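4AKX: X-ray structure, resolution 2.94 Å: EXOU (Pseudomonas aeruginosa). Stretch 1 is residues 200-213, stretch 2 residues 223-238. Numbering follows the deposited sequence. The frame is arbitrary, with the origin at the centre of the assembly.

Stretch 1, residues 200-213: LRDETRKAVLGQIA
Stretch 2, residues 223-238: TVAAIASRLQSGSGVT

The guanidinium of Arg-205 reaches the turn that follows the second helix. Arg-205 NH1 gives a weak hydrogen bond to Ser-235 O (2.7 Å) and lies 2.8 Å from Gly-234 O. Arg-205 NH2 forms a salt bridge with Asp-202 OD1 (2.5 Å), one turn back. The Arg-205 side chain is bent (chi1 -137°, chi2 t, chi3 m, chi4 -93°).

Residues 200-213 are helical throughout, and this helix continues beyond both ends. The second stretch enters already helical at 223 and ends in loop. The N-to-C directions of the two helices make an angle of 144°, roughly antiparallel but clearly oblique, and the axes approach to 10.6 Å. A Schellman motif ends the second helix: Gly-234 has phi/psi 115/-5, and Gly-234 N bonds Leu-231 O at 3.1 Å. Glycine suits this positive phi. Residues 235-237 are extended, placing Gly-236 CA 5.3 Å from Arg-201 CA.

Apolar side chains pack between the first helix and the second stretch, with Val-237 contributed by the loop. Val-208 (m) CG2 meets Leu-231 (chi1 m, chi2 t) CD1 at 3.6 Å and Val-237 CG1 at 3.7 Å. Leu-209 (chi1 m, chi2 t) CD2 packs on Ala-228 CB at 3.6 Å, where the two CA atoms are 6.6 Å apart. Ile-212 CG1 reaches Val-224 (t) CG1 at 3.9 Å. The contact buries 551 Å², both sides summed.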

# COMPACT_ATOMS: atom_id res chain seq x y z
N LEU B 200 37.43 -17.51 39.58
CA LEU B 200 37.04 -18.35 38.45
C LEU B 200 38.21 -19.19 37.94
O LEU B 200 38.04 -20.39 37.68
CB LEU B 200 36.50 -17.49 37.31
CG LEU B 200 35.02 -17.07 37.28
CD1 LEU B 200 34.71 -16.07 38.38
CD2 LEU B 200 34.69 -16.48 35.92
N ARG B 201 39.38 -18.57 37.79
CA ARG B 201 40.56 -19.27 37.27
C ARG B 201 40.80 -20.53 38.08
O ARG B 201 41.19 -21.56 37.54
CB ARG B 201 41.80 -18.38 37.30
CG ARG B 201 42.04 -17.57 36.03
CD ARG B 201 43.52 -17.36 35.75
NE ARG B 201 44.30 -17.30 36.98
CZ ARG B 201 44.41 -16.22 37.75
NH1 ARG B 201 43.81 -15.09 37.40
NH2 ARG B 201 45.13 -16.27 38.87
N ASP B 202 40.54 -20.43 39.38
CA ASP B 202 40.84 -21.50 40.30
C ASP B 202 39.69 -22.52 40.39
O ASP B 202 39.92 -23.74 40.28
CB ASP B 202 41.19 -20.92 41.67
CG ASP B 202 42.33 -19.88 41.59
OD1 ASP B 202 42.89 -19.69 40.48
OD2 ASP B 202 42.66 -19.27 42.64
N GLU B 203 38.47 -22.03 40.55
CA GLU B 203 37.28 -22.89 40.50
C GLU B 203 37.33 -23.85 39.31
O GLU B 203 37.34 -25.08 39.48
CB GLU B 203 36.00 -22.05 40.46
CG GLU B 203 35.65 -21.42 41.80
CD GLU B 203 35.66 -22.44 42.94
OE1 GLU B 203 34.89 -23.42 42.87
OE2 GLU B 203 36.44 -22.25 43.90
N THR B 204 37.41 -23.28 38.11
CA THR B 204 37.58 -24.04 36.88
C THR B 204 38.77 -25.01 36.93
O THR B 204 38.62 -26.19 36.58
CB THR B 204 37.71 -23.10 35.65
OG1 THR B 204 38.70 -22.10 35.92
CG2 THR B 204 36.39 -22.42 35.34
N ARG B 205 39.93 -24.53 37.39
CA ARG B 205 41.17 -25.31 37.39
C ARG B 205 41.06 -26.49 38.37
O ARG B 205 41.65 -27.55 38.14
CB ARG B 205 42.35 -24.40 37.74
CG ARG B 205 43.62 -24.58 36.92
CD ARG B 205 44.87 -24.05 37.64
NE ARG B 205 44.65 -22.83 38.45
CZ ARG B 205 44.82 -21.58 38.02
NH1 ARG B 205 45.23 -21.35 36.78
NH2 ARG B 205 44.58 -20.55 38.82
N LYS B 206 40.30 -26.32 39.45
CA LYS B 206 40.06 -27.41 40.40
C LYS B 206 39.20 -28.52 39.80
O LYS B 206 39.58 -29.70 39.82
CB LYS B 206 39.43 -26.90 41.70
CG LYS B 206 40.38 -26.93 42.89
CD LYS B 206 39.80 -26.24 44.12
CE LYS B 206 39.00 -27.22 44.97
NZ LYS B 206 37.98 -26.50 45.79
N ALA B 207 38.05 -28.13 39.26
CA ALA B 207 37.12 -29.08 38.65
C ALA B 207 37.82 -29.92 37.59
O ALA B 207 37.94 -31.13 37.76
CB ALA B 207 35.92 -28.35 38.07
N VAL B 208 38.33 -29.26 36.56
CA VAL B 208 39.04 -29.93 35.44
C VAL B 208 40.16 -30.85 35.88
O VAL B 208 40.30 -31.97 35.38
CB VAL B 208 39.61 -28.91 34.41
CG1 VAL B 208 38.49 -28.22 33.65
CG2 VAL B 208 40.51 -27.88 35.09
N LEU B 209 40.98 -30.38 36.82
CA LEU B 209 42.08 -31.18 37.31
C LEU B 209 41.57 -32.34 38.15
O LEU B 209 42.16 -33.42 38.13
CB LEU B 209 43.10 -30.33 38.06
CG LEU B 209 43.97 -29.46 37.14
CD1 LEU B 209 44.60 -28.31 37.93
CD2 LEU B 209 45.03 -30.25 36.37
N GLY B 210 40.44 -32.14 38.84
CA GLY B 210 39.84 -33.19 39.68
C GLY B 210 39.26 -34.35 38.90
O GLY B 210 39.46 -35.52 39.24
N GLN B 211 38.50 -34.01 37.86
CA GLN B 211 37.96 -34.98 36.92
C GLN B 211 39.07 -35.81 36.25
O GLN B 211 39.01 -37.04 36.25
CB GLN B 211 37.09 -34.29 35.86
CG GLN B 211 35.93 -33.47 36.43
CD GLN B 211 34.73 -34.30 36.90
OE1 GLN B 211 34.82 -35.53 37.08
NE2 GLN B 211 33.60 -33.63 37.12
N ILE B 212 40.08 -35.12 35.72
CA ILE B 212 41.29 -35.78 35.18
C ILE B 212 41.76 -36.96 36.03
O ILE B 212 42.11 -38.01 35.49
CB ILE B 212 42.46 -34.77 34.96
CG1 ILE B 212 42.42 -34.22 33.53
CG2 ILE B 212 43.81 -35.42 35.22
CD1 ILE B 212 43.03 -32.84 33.38
N ALA B 213 41.76 -36.78 37.35
CA ALA B 213 42.24 -37.81 38.27
C ALA B 213 41.23 -38.95 38.46
O ALA B 213 41.60 -40.13 38.37
CB ALA B 213 42.63 -37.22 39.61
N THR B 223 48.08 -35.90 25.21
CA THR B 223 47.42 -34.60 25.04
C THR B 223 46.76 -34.07 26.34
O THR B 223 46.84 -32.88 26.65
CB THR B 223 46.42 -34.58 23.84
OG1 THR B 223 45.35 -35.51 24.07
CG2 THR B 223 47.14 -34.95 22.53
N VAL B 224 46.14 -34.98 27.09
CA VAL B 224 45.57 -34.64 28.39
C VAL B 224 46.67 -34.23 29.38
O VAL B 224 46.58 -33.18 30.03
CB VAL B 224 44.77 -35.82 28.97
CG1 VAL B 224 44.08 -35.43 30.27
CG2 VAL B 224 43.76 -36.33 27.95
N ALA B 225 47.71 -35.06 29.49
CA ALA B 225 48.81 -34.81 30.40
C ALA B 225 49.60 -33.56 30.00
O ALA B 225 50.34 -33.00 30.80
CB ALA B 225 49.72 -36.02 30.47
N ALA B 226 49.42 -33.13 28.75
CA ALA B 226 49.96 -31.85 28.28
C ALA B 226 49.12 -30.71 28.86
O ALA B 226 49.67 -29.66 29.21
CB ALA B 226 49.96 -31.80 26.76
N ILE B 227 47.81 -30.93 28.96
CA ILE B 227 46.88 -29.89 29.41
C ILE B 227 46.92 -29.67 30.92
O ILE B 227 46.76 -28.55 31.37
CB ILE B 227 45.43 -30.20 28.96
CG1 ILE B 227 45.12 -29.49 27.63
CG2 ILE B 227 44.43 -29.74 30.02
CD1 ILE B 227 44.08 -30.17 26.78
N ALA B 228 47.13 -30.73 31.68
CA ALA B 228 47.11 -30.65 33.14
C ALA B 228 48.46 -30.20 33.71
O ALA B 228 48.55 -29.76 34.85
CB ALA B 228 46.69 -31.98 33.75
N SER B 229 49.51 -30.32 32.91
CA SER B 229 50.79 -29.71 33.27
C SER B 229 50.77 -28.21 32.97
O SER B 229 51.41 -27.42 33.66
CB SER B 229 51.97 -30.42 32.60
OG SER B 229 52.47 -31.47 33.43
N ARG B 230 50.00 -27.81 31.96
CA ARG B 230 49.70 -26.39 31.78
C ARG B 230 48.90 -25.86 32.97
O ARG B 230 49.28 -24.86 33.58
CB ARG B 230 48.97 -26.14 30.45
CG ARG B 230 49.91 -25.92 29.28
CD ARG B 230 49.29 -26.34 27.95
NE ARG B 230 50.27 -27.00 27.08
CZ ARG B 230 49.96 -27.80 26.05
NH1 ARG B 230 48.68 -28.04 25.75
NH2 ARG B 230 50.93 -28.36 25.33
N LEU B 231 47.81 -26.55 33.32
CA LEU B 231 46.92 -26.06 34.36
C LEU B 231 47.62 -25.88 35.71
O LEU B 231 47.48 -24.84 36.35
CB LEU B 231 45.65 -26.93 34.48
CG LEU B 231 44.69 -26.92 33.26
CD1 LEU B 231 43.63 -28.00 33.36
CD2 LEU B 231 44.07 -25.55 32.99
N GLN B 232 48.42 -26.88 36.09
CA GLN B 232 49.17 -26.84 37.35
C GLN B 232 50.27 -25.77 37.39
O GLN B 232 50.63 -25.30 38.46
CB GLN B 232 49.77 -28.20 37.61
CG GLN B 232 48.81 -29.21 38.19
CD GLN B 232 49.21 -30.63 37.84
OE1 GLN B 232 50.38 -30.91 37.64
NE2 GLN B 232 48.23 -31.52 37.73
N SER B 233 50.82 -25.44 36.21
CA SER B 233 51.75 -24.29 36.01
C SER B 233 51.18 -22.89 36.30
O SER B 233 51.92 -21.91 36.32
CB SER B 233 52.29 -24.28 34.57
OG SER B 233 53.16 -25.36 34.34
N GLY B 234 49.86 -22.80 36.47
CA GLY B 234 49.21 -21.55 36.85
C GLY B 234 48.29 -21.02 35.78
O GLY B 234 47.59 -20.03 35.99
N SER B 235 48.29 -21.69 34.62
CA SER B 235 47.42 -21.32 33.48
C SER B 235 45.93 -21.61 33.75
O SER B 235 45.58 -22.57 34.45
CB SER B 235 47.85 -22.04 32.20
OG SER B 235 49.19 -22.49 32.31
N GLY B 236 45.06 -20.77 33.18
CA GLY B 236 43.61 -20.98 33.28
C GLY B 236 43.09 -21.94 32.22
O GLY B 236 43.78 -22.23 31.23
N VAL B 237 41.88 -22.45 32.43
CA VAL B 237 41.27 -23.30 31.41
C VAL B 237 40.78 -22.47 30.22
O VAL B 237 40.15 -21.42 30.38
CB VAL B 237 40.15 -24.21 31.97
CG1 VAL B 237 40.47 -24.61 33.41
CG2 VAL B 237 38.78 -23.53 31.88
N THR B 238 41.14 -22.92 29.02
CA THR B 238 40.72 -22.28 27.79
C THR B 238 39.42 -22.93 27.31
O THR B 238 38.89 -23.83 27.96
CB THR B 238 41.83 -22.38 26.70
OG1 THR B 238 42.16 -23.76 26.43
CG2 THR B 238 43.08 -21.63 27.15